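Side-chain contacts in DltD domain-containing protein (Beauveria bassiana, PDB 7D78), which is a polyketide thioesterase, DcsB, of the alpha/beta-hydrolase type and probably releases its polyketide by cyclising it to a medium-ring lactone: residues C32-I35 and D36-I40; P103-Q106 and A107-A111; P193-S196 and K197-P201; T268-P272 and E273-A277. One frame throughout, in Å; residues are numbered along the deposited sequence.

Contact 1 of 4, residues C32-I35 and D36-I40; sequences CKTI and DGIII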
ATOM      1  N   CYS A  32      14.909 -11.555  13.282  1.00 16.79           N
ATOM      2  CA  CYS A  32      13.485 -11.878  13.249  1.00 20.66           C
ATOM      3  C   CYS A  32      13.114 -12.276  11.827  1.00 20.53           C
ATOM      4  O   CYS A  32      13.477 -11.577  10.874  1.00 22.66           O
ATOM      5  CB  CYS A  32      12.615 -10.687  13.687  1.00 20.05           C
ATOM      6  SG  CYS A  32      13.072  -9.861  15.232  1.00 19.05           S
ATOM      7  N   LYS A  33      12.396 -13.389  11.686  1.00 22.55           N
ATOM      8  CA  LYS A  33      11.958 -13.870  10.383  1.00 21.89           C
ATOM      9  C   LYS A  33      10.596 -13.281  10.038  1.00 21.91           C
ATOM     10  O   LYS A  33       9.745 -13.103  10.912  1.00 19.14           O
ATOM     11  CB  LYS A  33      11.861 -15.399  10.361  1.00 24.53           C
ATOM     12  CG  LYS A  33      13.195 -16.133  10.347  1.00 37.45           C
ATOM     13  CD  LYS A  33      13.066 -17.502   9.693  1.00 48.79           C
ATOM     14  CE  LYS A  33      12.368 -17.397   8.343  1.00 46.15           C
ATOM     15  NZ  LYS A  33      12.377 -18.681   7.574  1.00 58.81           N
ATOM     16  N   THR A  34      10.391 -12.999   8.758  1.00 21.27           N
ATOM     17  CA  THR A  34       9.121 -12.493   8.260  1.00 23.77           C
ATOM     18  C   THR A  34       8.351 -13.633   7.610  1.00 20.48           C
ATOM     19  O   THR A  34       8.905 -14.699   7.332  1.00 19.44           O
ATOM     20  CB  THR A  34       9.346 -11.375   7.243  1.00 22.61           C
ATOM     21  OG1 THR A  34      10.049 -11.924   6.120  1.00 20.42           O
ATOM     22  CG2 THR A  34      10.160 -10.244   7.863  1.00 22.72           C
ATOM     23  N   ILE A  35       7.062 -13.399   7.340  1.00 17.31           N
ATOM     24  CA  ILE A  35       6.272 -14.488   6.762  1.00 20.40           C
ATOM     25  C   ILE A  35       6.748 -14.871   5.358  1.00 22.52           C
ATOM     26  O   ILE A  35       6.538 -16.015   4.935  1.00 21.55           O
ATOM     27  CB  ILE A  35       4.765 -14.165   6.756  1.00 20.88           C
ATOM     28  CG1 ILE A  35       4.462 -12.944   5.879  1.00 22.21           C
ATOM     29  CG2 ILE A  35       4.258 -13.960   8.191  1.00 19.45           C
ATOM     30  CD1 ILE A  35       2.982 -12.714   5.702  1.00 19.93           C
ATOM     31  N   ASP A  36       7.415 -13.975   4.625  1.00 18.79           N
ATOM     32  CA  ASP A  36       7.964 -14.369   3.328  1.00 21.24           C
ATOM     33  C   ASP A  36       9.403 -14.888   3.415  1.00 22.71           C
ATOM     34  O   ASP A  36      10.018 -15.165   2.378  1.00 21.60           O
ATOM     35  CB  ASP A  36       7.846 -13.210   2.310  1.00 21.29           C
ATOM     36  CG  ASP A  36       8.822 -12.061   2.571  1.00 20.72           C
ATOM     37  OD1 ASP A  36       9.491 -12.021   3.621  1.00 26.44           O
ATOM     38  OD2 ASP A  36       8.917 -11.168   1.702  1.00 17.95           O
ATOM     39  N   GLY A  37       9.948 -15.049   4.615  1.00 19.91           N
ATOM     40  CA  GLY A  37      11.242 -15.695   4.780  1.00 23.14           C
ATOM     41  C   GLY A  37      12.453 -14.776   4.819  1.00 25.36           C
ATOM     42  O   GLY A  37      13.584 -15.269   4.865  1.00 32.97           O
ATOM     43  N   ILE A  38      12.258 -13.477   4.794  1.00 21.43           N
ATOM     44  CA  ILE A  38      13.341 -12.499   4.898  1.00 21.87           C
ATOM     45  C   ILE A  38      13.774 -12.418   6.359  1.00 23.83           C
ATOM     46  O   ILE A  38      12.963 -12.622   7.271  1.00 23.76           O
ATOM     47  CB  ILE A  38      12.841 -11.138   4.346  1.00 22.41           C
ATOM     48  CG1 ILE A  38      13.289 -10.945   2.898  1.00 28.60           C
ATOM     49  CG2 ILE A  38      13.259  -9.944   5.192  1.00 24.15           C
ATOM     50  CD1 ILE A  38      12.867 -12.066   1.996  1.00 20.95           C
ATOM     51  N   ILE A  39      15.062 -12.173   6.595  1.00 19.65           N
ATOM     52  CA  ILE A  39      15.594 -12.013   7.948  1.00 22.23           C
ATOM     53  C   ILE A  39      15.827 -10.533   8.218  1.00 23.59           C
ATOM     54  O   ILE A  39      16.596  -9.882   7.503  1.00 19.91           O
ATOM     55  CB  ILE A  39      16.904 -12.795   8.138  1.00 20.48           C
ATOM     56  CG1 ILE A  39      16.736 -14.256   7.732  1.00 28.33           C
ATOM     57  CG2 ILE A  39      17.401 -12.657   9.579  1.00 24.23           C
ATOM     58  CD1 ILE A  39      16.197 -15.116   8.804  1.00 36.78           C
ATOM     59  N   ILE A  40      15.185 -10.008   9.268  1.00 20.18           N
ATOM     60  CA  ILE A  40      15.460  -8.668   9.785  1.00 20.06           C
ATOM     61  C   ILE A  40      16.513  -8.801  10.880  1.00 21.50           C
ATOM     62  O   ILE A  40      16.393  -9.669  11.751  1.00 18.04           O
ATOM     63  CB  ILE A  40      14.179  -8.021  10.347  1.00 19.57           C
ATOM     64  CG1 ILE A  40      13.109  -7.871   9.253  1.00 23.65           C
ATOM     65  CG2 ILE A  40      14.494  -6.706  11.070  1.00 18.25           C
ATOM     66  CD1 ILE A  40      13.505  -6.937   8.139  1.00 22.71           C
TER
HETATM   67  O   HOH W   1      14.747 -17.408   6.037  1.00 43.88           O
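Thr34 OG1 is held from two directions at the tip of the beta hairpin that joins strands 28-33 and 39-45. The hydroxyl donates to Asp36 OD1 at 2.6 Å, meeting that oxygen nearly head-on to its C-O bond, and Ile38 N gives it a weak bond of 3.0 Å. With chi1 at 63°, OG1 is tucked over the backbone, flanked by N and C, which turns it into the loop beside the Asp36 carboxylate while CG2 faces CG1 of Ile40. A type I turn from Thr34 to Gly37 reverses the chain; its closing bond runs from Gly37 N to Thr34 O at 2.9 Å. Gly37 has a positive phi of 94°, a backbone shape in which any beta carbon would collide with the carbonyl oxygen of Asp36. A valine in place of Thr34 would probably leave Asp36 OD1 without its hydroxyl donor and the turn less firmly fixed. Beyond the turn, Cys32 and Ile40 form an antiparallel hydrogen-bonded pair, with Ile40 N to Cys32 O at 2.8 Å. Asp36 OD2 makes a salt bridge with Arg88, so the carboxylate links the hairpin tip to a neighbouring loop. On the sheet face opposite Cys32 and Ile40, Lys33 lays CG against Ile39 CD1 at 3.5 Å, and one water accepts from Lys33 NZ at 3.1 Å while donating to Gly37 O.

Contact 2 of 4, residues P103-Q106 and A107-A111; sequences PLQQ and AEDLA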
ATOM      1  N   PRO A 103       6.909   1.625   3.003  1.00 19.29           N
ATOM      2  CA  PRO A 103       6.483   1.812   4.399  1.00 16.87           C
ATOM      3  C   PRO A 103       5.433   0.813   4.825  1.00 17.05           C
ATOM      4  O   PRO A 103       5.425   0.399   5.991  1.00 17.32           O
ATOM      5  CB  PRO A 103       5.937   3.246   4.408  1.00 18.53           C
ATOM      6  CG  PRO A 103       5.516   3.476   2.963  1.00 17.74           C
ATOM      7  CD  PRO A 103       6.550   2.765   2.148  1.00 19.27           C
ATOM      8  N   LEU A 104       4.551   0.392   3.910  1.00 15.07           N
ATOM      9  CA  LEU A 104       3.537  -0.591   4.291  1.00 19.31           C
ATOM     10  C   LEU A 104       4.150  -1.971   4.519  1.00 18.85           C
ATOM     11  O   LEU A 104       3.674  -2.722   5.375  1.00 20.99           O
ATOM     12  CB  LEU A 104       2.433  -0.651   3.226  1.00 22.34           C
ATOM     13  CG  LEU A 104       1.609   0.640   3.065  1.00 23.86           C
ATOM     14  CD1 LEU A 104       0.569   0.476   1.962  1.00 24.27           C
ATOM     15  CD2 LEU A 104       0.934   1.040   4.377  1.00 21.51           C
ATOM     16  N   GLN A 105       5.206  -2.326   3.777  1.00 18.03           N
ATOM     17  CA  GLN A 105       5.898  -3.579   4.071  1.00 18.91           C
ATOM     18  C   GLN A 105       6.637  -3.495   5.398  1.00 17.37           C
ATOM     19  O   GLN A 105       6.669  -4.469   6.159  1.00 16.01           O
ATOM     20  CB  GLN A 105       6.882  -3.947   2.957  1.00 18.89           C
ATOM     21  CG  GLN A 105       7.436  -5.359   3.164  1.00 18.17           C
ATOM     22  CD  GLN A 105       6.315  -6.396   3.298  1.00 25.69           C
ATOM     23  OE1 GLN A 105       5.525  -6.581   2.373  1.00 24.34           O
ATOM     24  NE2 GLN A 105       6.240  -7.067   4.454  1.00 17.26           N
ATOM     25  N   GLN A 106       7.248  -2.342   5.687  1.00 15.59           N
ATOM     26  CA  GLN A 106       7.885  -2.152   6.988  1.00 16.82           C
ATOM     27  C   GLN A 106       6.867  -2.272   8.114  1.00 16.33           C
ATOM     28  O   GLN A 106       7.168  -2.838   9.174  1.00 15.80           O
ATOM     29  CB  GLN A 106       8.580  -0.786   7.047  1.00 19.41           C
ATOM     30  CG  GLN A 106       9.872  -0.724   6.256  1.00 18.38           C
ATOM     31  CD  GLN A 106      10.625   0.577   6.479  1.00 20.28           C
ATOM     32  OE1 GLN A 106      10.381   1.286   7.451  1.00 18.97           O
ATOM     33  NE2 GLN A 106      11.550   0.890   5.583  1.00 18.88           N
ATOM     34  N   ALA A 107       5.651  -1.755   7.900  1.00 16.27           N
ATOM     35  CA  ALA A 107       4.595  -1.882   8.908  1.00 13.16           C
ATOM     36  C   ALA A 107       4.235  -3.344   9.158  1.00 19.08           C
ATOM     37  O   ALA A 107       4.090  -3.772  10.313  1.00 17.02           O
ATOM     38  CB  ALA A 107       3.356  -1.091   8.479  1.00 15.11           C
ATOM     39  N   GLU A 108       4.073  -4.131   8.090  1.00 15.49           N
ATOM     40  CA  GLU A 108       3.754  -5.546   8.282  1.00 13.86           C
ATOM     41  C   GLU A 108       4.938  -6.303   8.885  1.00 15.86           C
ATOM     42  O   GLU A 108       4.752  -7.191   9.735  1.00 18.04           O
ATOM     43  CB  GLU A 108       3.329  -6.186   6.952  1.00 16.72           C
ATOM     44  CG  GLU A 108       1.972  -5.733   6.434  1.00 18.75           C
ATOM     45  CD  GLU A 108       1.569  -6.449   5.151  1.00 20.14           C
ATOM     46  OE1 GLU A 108       1.782  -7.668   5.059  1.00 19.58           O
ATOM     47  OE2 GLU A 108       1.031  -5.788   4.236  1.00 18.54           O
ATOM     48  N   ASP A 109       6.159  -5.977   8.456  1.00 14.41           N
ATOM     49  CA  ASP A 109       7.344  -6.600   9.047  1.00 15.12           C
ATOM     50  C   ASP A 109       7.361  -6.422  10.558  1.00 15.51           C
ATOM     51  O   ASP A 109       7.797  -7.322  11.292  1.00 17.29           O
ATOM     52  CB  ASP A 109       8.626  -6.010   8.445  1.00 16.54           C
ATOM     53  CG  ASP A 109       8.894  -6.478   7.022  1.00 18.45           C
ATOM     54  OD1 ASP A 109       8.218  -7.416   6.551  1.00 18.11           O
ATOM     55  OD2 ASP A 109       9.794  -5.889   6.366  1.00 16.67           O
ATOM     56  N   LEU A 110       6.877  -5.266  11.043  1.00 16.99           N
ATOM     57  CA  LEU A 110       6.860  -4.985  12.476  1.00 18.22           C
ATOM     58  C   LEU A 110       5.968  -5.957  13.242  1.00 17.94           C
ATOM     59  O   LEU A 110       6.269  -6.283  14.394  1.00 19.62           O
ATOM     60  CB  LEU A 110       6.412  -3.540  12.730  1.00 18.45           C
ATOM     61  CG  LEU A 110       7.558  -2.529  12.860  1.00 19.48           C
ATOM     62  CD1 LEU A 110       7.048  -1.115  12.771  1.00 17.29           C
ATOM     63  CD2 LEU A 110       8.327  -2.741  14.176  1.00 17.29           C
ATOM     64  N   ALA A 111       4.860  -6.418  12.642  1.00 16.25           N
ATOM     65  CA  ALA A 111       4.086  -7.486  13.275  1.00 19.91           C
ATOM     66  C   ALA A 111       4.950  -8.718  13.510  1.00 20.85           C
ATOM     67  O   ALA A 111       4.883  -9.340  14.576  1.00 19.21           O
ATOM     68  CB  ALA A 111       2.867  -7.856  12.425  1.00 17.31           C
TER
HETATM   69  O   HOH W   2       4.070  -9.090   4.786  1.00 21.05           O
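Gln105 and Asp109, one turn apart on helix 103-118, are tied together by a side-chain bond from Gln105 NE2 to Asp109 OD1 of 2.9 Å. The two flat groups are not coplanar (planes 42° apart): the aspartate oxygen lies close to the plane of the glutamine amide, yet the donor reaches it from above the carboxylate plane. The glutamine manages this by starting with CG opposite the backbone N (chi1 -171°) and then folding at chi2 (55°), which brings the amide forward along the helix and across the aspartate. The same NE2 donates to a water at 3.0 Å, and that water in turn donates a hydrogen bond to Glu108 OE1 at 2.7 Å, so one amide nitrogen serves two acidic side chains.

The backbone supplies the regular helical set, each N-H meeting the carbonyl four residues back; Asp109 N to Gln105 O, at 2.8 Å, is the shortest of the four that cross here. Van der Waals contact is modest: two side-chain carbons rest on carbonyl oxygens, Ala107 CB on Leu104 O at 3.5 Å and Leu110 CG on Gln106 O, while the Leu110 side chain also packs on Ile55 and Thr57 of strand 51-57.

Both acids also have charged partners outside. Asp109 OD1 pairs with Arg88, and Glu108 bridges to Lys241 and Arg179 of the second subunit. The local bonds therefore probably serve to orient carboxylates whose negative charge is balanced by cations, one within the subunit and two across the dimer interface.

Contact 3 of 4, residues P193-S196 and K197-P201; sequences PFNS and KGENP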
ATOM      1  N   PRO A 193      18.876   9.765  -1.713  1.00 23.73           N
ATOM      2  CA  PRO A 193      17.590  10.366  -1.316  1.00 21.07           C
ATOM      3  C   PRO A 193      17.615  11.885  -1.292  1.00 26.21           C
ATOM      4  O   PRO A 193      16.544  12.509  -1.331  1.00 19.66           O
ATOM      5  CB  PRO A 193      17.342   9.807   0.095  1.00 24.35           C
ATOM      6  CG  PRO A 193      18.407   8.796   0.353  1.00 25.56           C
ATOM      7  CD  PRO A 193      19.478   8.928  -0.659  1.00 21.13           C
ATOM      8  N   PHE A 194      18.799  12.495  -1.184  1.00 22.46           N
ATOM      9  CA  PHE A 194      18.961  13.944  -1.219  1.00 25.94           C
ATOM     10  C   PHE A 194      20.242  14.260  -1.981  1.00 26.70           C
ATOM     11  O   PHE A 194      21.316  13.776  -1.607  1.00 28.21           O
ATOM     12  CB  PHE A 194      19.018  14.538   0.198  1.00 27.07           C
ATOM     13  CG  PHE A 194      17.849  14.146   1.069  1.00 26.43           C
ATOM     14  CD1 PHE A 194      17.901  13.006   1.843  1.00 25.08           C
ATOM     15  CD2 PHE A 194      16.700  14.927   1.109  1.00 26.96           C
ATOM     16  CE1 PHE A 194      16.829  12.633   2.641  1.00 27.09           C
ATOM     17  CE2 PHE A 194      15.623  14.559   1.905  1.00 25.84           C
ATOM     18  CZ  PHE A 194      15.695  13.409   2.673  1.00 25.52           C
ATOM     19  N   ASN A 195      20.131  15.042  -3.054  1.00 28.94           N
ATOM     20  CA  ASN A 195      21.321  15.446  -3.793  1.00 35.02           C
ATOM     21  C   ASN A 195      21.948  16.672  -3.129  1.00 33.84           C
ATOM     22  O   ASN A 195      21.440  17.201  -2.137  1.00 30.94           O
ATOM     23  CB  ASN A 195      20.991  15.686  -5.273  1.00 31.58           C
ATOM     24  CG  ASN A 195      20.080  16.891  -5.510  1.00 31.90           C
ATOM     25  OD1 ASN A 195      20.003  17.814  -4.704  1.00 32.36           O
ATOM     26  ND2 ASN A 195      19.382  16.877  -6.640  1.00 34.97           N
ATOM     27  N   SER A 196      23.064  17.141  -3.698  1.00 35.31           N
ATOM     28  CA  SER A 196      23.807  18.244  -3.096  1.00 34.80           C
ATOM     29  C   SER A 196      22.996  19.532  -3.015  1.00 35.67           C
ATOM     30  O   SER A 196      23.309  20.394  -2.187  1.00 36.97           O
ATOM     31  CB  SER A 196      25.092  18.498  -3.880  1.00 35.90           C
ATOM     32  OG  SER A 196      24.768  18.912  -5.189  1.00 35.52           O
ATOM     33  N   LYS A 197      21.977  19.703  -3.856  1.00 30.33           N
ATOM     34  CA  LYS A 197      21.085  20.834  -3.651  1.00 31.14           C
ATOM     35  C   LYS A 197      20.037  20.553  -2.578  1.00 29.42           C
ATOM     36  O   LYS A 197      19.165  21.399  -2.345  1.00 34.10           O
ATOM     37  CB  LYS A 197      20.400  21.229  -4.962  1.00 33.15           C
ATOM     38  CG  LYS A 197      21.347  21.771  -6.030  1.00 43.00           C
ATOM     39  CD  LYS A 197      20.599  22.143  -7.302  1.00 49.16           C
ATOM     40  CE  LYS A 197      20.085  20.911  -8.048  1.00 48.45           C
ATOM     41  NZ  LYS A 197      21.170  20.179  -8.768  1.00 51.18           N
ATOM     42  N   GLY A 198      20.115  19.401  -1.912  1.00 31.82           N
ATOM     43  CA  GLY A 198      19.103  18.994  -0.954  1.00 30.29           C
ATOM     44  C   GLY A 198      17.812  18.496  -1.561  1.00 31.13           C
ATOM     45  O   GLY A 198      16.821  18.332  -0.835  1.00 31.10           O
ATOM     46  N   GLU A 199      17.790  18.233  -2.863  1.00 27.53           N
ATOM     47  CA  GLU A 199      16.547  17.977  -3.570  1.00 29.69           C
ATOM     48  C   GLU A 199      16.413  16.502  -3.911  1.00 21.29           C
ATOM     49  O   GLU A 199      17.377  15.736  -3.889  1.00 29.04           O
ATOM     50  CB  GLU A 199      16.467  18.819  -4.851  1.00 28.49           C
ATOM     51  CG  GLU A 199      16.427  20.316  -4.600  1.00 32.91           C
ATOM     52  CD  GLU A 199      16.278  21.121  -5.884  1.00 39.30           C
ATOM     53  OE1 GLU A 199      16.977  20.814  -6.872  1.00 43.87           O
ATOM     54  OE2 GLU A 199      15.452  22.055  -5.907  1.00 51.40           O
ATOM     55  N   ASN A 200      15.192  16.127  -4.272  1.00 22.55           N
ATOM     56  CA  ASN A 200      14.906  14.788  -4.761  1.00 26.39           C
ATOM     57  C   ASN A 200      13.689  14.883  -5.668  1.00 20.23           C
ATOM     58  O   ASN A 200      12.993  15.908  -5.679  1.00 20.34           O
ATOM     59  CB  ASN A 200      14.682  13.808  -3.598  1.00 22.52           C
ATOM     60  CG  ASN A 200      13.623  14.284  -2.634  1.00 23.51           C
ATOM     61  OD1 ASN A 200      12.455  14.410  -2.996  1.00 22.94           O
ATOM     62  ND2 ASN A 200      14.022  14.545  -1.391  1.00 21.80           N
ATOM     63  N   PRO A 201      13.413  13.835  -6.461  1.00 21.60           N
ATOM     64  CA  PRO A 201      12.416  13.977  -7.537  1.00 21.18           C
ATOM     65  C   PRO A 201      11.000  14.265  -7.078  1.00 26.70           C
ATOM     66  O   PRO A 201      10.225  14.836  -7.859  1.00 23.79           O
ATOM     67  CB  PRO A 201      12.498  12.627  -8.262  1.00 22.48           C
ATOM     68  CG  PRO A 201      13.901  12.198  -8.055  1.00 23.42           C
ATOM     69  CD  PRO A 201      14.204  12.602  -6.629  1.00 20.70           C
TER
HETATM   70  O   HOH W   3      23.038  17.945  -7.137  1.00 44.54           O
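A type I beta turn from Asn195 to Gly198 reverses the loop between strand 190-191 and helix 210-220, and the side chain of Asn195 folds over it. With chi1 at 67°, CG stands above its own backbone and OD1 is directed forward across the turn. There it accepts Glu199 N at 2.9 Å, the N-H approaching from above the amide plane, and takes a weaker bond from Lys197 N. Gly198 N closes the turn on Asn195 O, and the nearly straight bond from Asn195 N to Glu199 O (3.0 Å, 173°) joins the two arms beyond it. A leucine in place of Asn195 would probably leave Glu199 N and Lys197 N without this acceptor.

Asn200 ND2 gives Pro193 O a weak bond of 3.2 Å and lies 3.7 Å from Phe194 CE2, while Asn200 OD1 receives Met204 N. Gly198 O lies at the edge of the Phe194 ring, 3.9 Å from CD2, and Ala215 and Tyr216 of helix 210-220 also touch the ring. A water links Ser196 OG with Lys197 NZ, weakly on the lysine side. The weak OD1 bond to Lys197 N is that of an Asx turn sharing its first residue with the beta turn.

Contact 4 of 4, residues T268-P272 and E273-A277; sequences TMSPP and EEQKA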
ATOM      1  N   THR A 268      12.410  21.531   9.807  1.00 24.05           N
ATOM      2  CA  THR A 268      12.408  21.957   8.412  1.00 25.92           C
ATOM      3  C   THR A 268      12.187  20.809   7.433  1.00 29.54           C
ATOM      4  O   THR A 268      12.212  21.048   6.221  1.00 28.07           O
ATOM      5  CB  THR A 268      13.731  22.638   8.056  1.00 27.20           C
ATOM      6  OG1 THR A 268      14.810  21.762   8.419  1.00 28.57           O
ATOM      7  CG2 THR A 268      13.869  23.969   8.788  1.00 34.63           C
ATOM      8  N   MET A 269      12.022  19.574   7.915  1.00 26.93           N
ATOM      9  CA  MET A 269      11.756  18.425   7.050  1.00 22.40           C
ATOM     10  C   MET A 269      10.341  17.885   7.145  1.00 26.93           C
ATOM     11  O   MET A 269       9.811  17.402   6.141  1.00 26.98           O
ATOM     12  CB  MET A 269      12.729  17.264   7.320  1.00 21.49           C
ATOM     13  CG  MET A 269      14.124  17.396   6.679  1.00 29.88           C
ATOM     14  SD  MET A 269      15.428  16.560   7.600  1.00 28.18           S
ATOM     15  CE  MET A 269      15.493  14.912   6.941  1.00 38.52           C
ATOM     16  N   SER A 270       9.739  17.902   8.325  1.00 23.20           N
ATOM     17  CA  SER A 270       8.335  17.539   8.494  1.00 26.68           C
ATOM     18  C   SER A 270       7.636  18.718   9.152  1.00 25.77           C
ATOM     19  O   SER A 270       7.917  19.018  10.328  1.00 25.11           O
ATOM     20  CB  SER A 270       8.199  16.276   9.343  1.00 24.71           C
ATOM     21  OG  SER A 270       6.841  16.000   9.645  1.00 23.70           O
ATOM     22  N   PRO A 271       6.755  19.422   8.450  1.00 25.12           N
ATOM     23  CA  PRO A 271       6.123  20.628   9.025  1.00 25.84           C
ATOM     24  C   PRO A 271       5.508  20.345  10.384  1.00 30.37           C
ATOM     25  O   PRO A 271       4.658  19.446  10.518  1.00 27.67           O
ATOM     26  CB  PRO A 271       5.052  20.979   7.988  1.00 27.82           C
ATOM     27  CG  PRO A 271       5.644  20.490   6.693  1.00 29.90           C
ATOM     28  CD  PRO A 271       6.393  19.224   7.036  1.00 24.13           C
ATOM     29  N   PRO A 272       5.942  21.066  11.426  1.00 28.84           N
ATOM     30  CA  PRO A 272       5.333  20.873  12.756  1.00 28.65           C
ATOM     31  C   PRO A 272       3.816  20.970  12.763  1.00 30.21           C
ATOM     32  O   PRO A 272       3.171  20.216  13.501  1.00 28.17           O
ATOM     33  CB  PRO A 272       5.990  21.982  13.597  1.00 26.05           C
ATOM     34  CG  PRO A 272       7.334  22.164  12.970  1.00 29.50           C
ATOM     35  CD  PRO A 272       7.114  21.962  11.479  1.00 29.24           C
ATOM     36  N   GLU A 273       3.213  21.858  11.965  1.00 28.08           N
ATOM     37  CA  GLU A 273       1.755  21.934  11.992  1.00 31.80           C
ATOM     38  C   GLU A 273       1.112  20.692  11.386  1.00 28.87           C
ATOM     39  O   GLU A 273      -0.021  20.355  11.742  1.00 24.04           O
ATOM     40  CB  GLU A 273       1.262  23.191  11.274  1.00 41.35           C
ATOM     41  CG  GLU A 273      -0.071  23.729  11.818  1.00 53.27           C
ATOM     42  CD  GLU A 273       0.064  24.471  13.151  1.00 59.93           C
ATOM     43  OE1 GLU A 273       1.188  24.904  13.498  1.00 57.20           O
ATOM     44  OE2 GLU A 273      -0.967  24.632  13.847  1.00 62.70           O
ATOM     45  N   GLU A 274       1.808  20.004  10.474  1.00 27.66           N
ATOM     46  CA  GLU A 274       1.310  18.725   9.972  1.00 27.34           C
ATOM     47  C   GLU A 274       1.341  17.664  11.064  1.00 27.36           C
ATOM     48  O   GLU A 274       0.407  16.857  11.193  1.00 25.33           O
ATOM     49  CB  GLU A 274       2.138  18.264   8.767  1.00 28.58           C
ATOM     50  CG  GLU A 274       1.391  17.355   7.815  1.00 31.37           C
ATOM     51  CD  GLU A 274       2.129  17.151   6.491  1.00 31.03           C
ATOM     52  OE1 GLU A 274       3.375  17.177   6.489  1.00 25.87           O
ATOM     53  OE2 GLU A 274       1.459  16.968   5.455  1.00 36.81           O
ATOM     54  N   GLN A 275       2.421  17.644  11.849  1.00 26.78           N
ATOM     55  CA  GLN A 275       2.507  16.725  12.978  1.00 27.49           C
ATOM     56  C   GLN A 275       1.422  17.030  14.004  1.00 26.43           C
ATOM     57  O   GLN A 275       0.727  16.125  14.473  1.00 25.82           O
ATOM     58  CB  GLN A 275       3.899  16.807  13.611  1.00 26.19           C
ATOM     59  CG  GLN A 275       5.063  16.618  12.624  1.00 24.01           C
ATOM     60  CD  GLN A 275       6.416  16.663  13.296  1.00 19.64           C
ATOM     61  OE1 GLN A 275       6.572  16.203  14.431  1.00 21.51           O
ATOM     62  NE2 GLN A 275       7.406  17.220  12.604  1.00 21.47           N
ATOM     63  N   LYS A 276       1.248  18.311  14.339  1.00 27.52           N
ATOM     64  CA  LYS A 276       0.226  18.699  15.309  1.00 25.55           C
ATOM     65  C   LYS A 276      -1.177  18.352  14.819  1.00 28.43           C
ATOM     66  O   LYS A 276      -2.033  17.921  15.607  1.00 28.39           O
ATOM     67  CB  LYS A 276       0.334  20.195  15.589  1.00 31.66           C
ATOM     68  CG  LYS A 276       1.516  20.574  16.451  1.00 32.09           C
ATOM     69  CD  LYS A 276       1.877  22.046  16.284  1.00 35.59           C
ATOM     70  CE  LYS A 276       2.918  22.469  17.312  1.00 39.40           C
ATOM     71  NZ  LYS A 276       3.505  23.817  17.028  1.00 38.95           N
ATOM     72  N   ALA A 277      -1.441  18.553  13.529  1.00 27.16           N
ATOM     73  CA  ALA A 277      -2.768  18.253  13.000  1.00 29.01           C
ATOM     74  C   ALA A 277      -3.114  16.782  13.189  1.00 30.78           C
ATOM     75  O   ALA A 277      -4.241  16.444  13.570  1.00 27.30           O
ATOM     76  CB  ALA A 277      -2.841  18.646  11.523  1.00 25.19           C
TER
HETATM   77  O   HOH W   4       5.086  15.510   7.633  1.00 26.95           O
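Gln275 has a chi1 of -53°, which swings CG away from its carbonyl carbon, and runs extended from there, bringing NE2 to Ser270 O; Ser270 has OG opposite its own N (chi1 173°), which lays the hydroxyl by Gln275 CG at 3.5 Å. NE2 donates to Ser270 O at 2.9 Å, a bond in which the acceptor lies near the amide plane while the donor sits above the carbonyl plane.

The setting is the start of helix 272-281, where Pro271 is the N-cap. Pro271 O accepts Gln275 N at 3.2 Å and, weakly, Glu274 N; Pro272 O accepts Lys276 N at 2.8 Å. Proline suits the first turn, where its missing N-H leaves no helical bond unmade. Glu274 runs beside Pro271, with OE1 3.7 Å from Pro271 CD, and a water donates both to that OE1 at 2.6 Å and to Ser270 OG at 2.7 Å.

The polar ends have further partners: Ser270 OG and Gln275 OE1 are hydrogen-bonded to Pro158 O and Thr263 OG1, and Glu274 OE2 forms a salt bridge with Lys248. Gln275 NE2 and the backbone N of Ser270 both donate to Asp267, the acid of a probable Ser134-His296-Asp267 triad. The chemistry thus implies a second shell that would hold that carboxylate in a fixed orientation.

All four contacts are local, but they sit at different depths. Contact 2 is buried in a helix lying against the central sheet; the other three, each partly buried, occupy connections: a hairpin at the sheet's edge, a reversal in a long loop and the entry to a helix. Contacts 1 and 2 meet where Thr34 packs on Asp109, share Arg88 as a charged partner and both touch the second subunit. Contacts 3 and 4, whose nearest atoms are about 5 Å apart, both reach helix 210-220. Side-chain oxygens accept backbone N-H groups in contacts 1 and 3, whereas glutamine amides donate in contacts 2 and 4, to a carboxylate and a carbonyl.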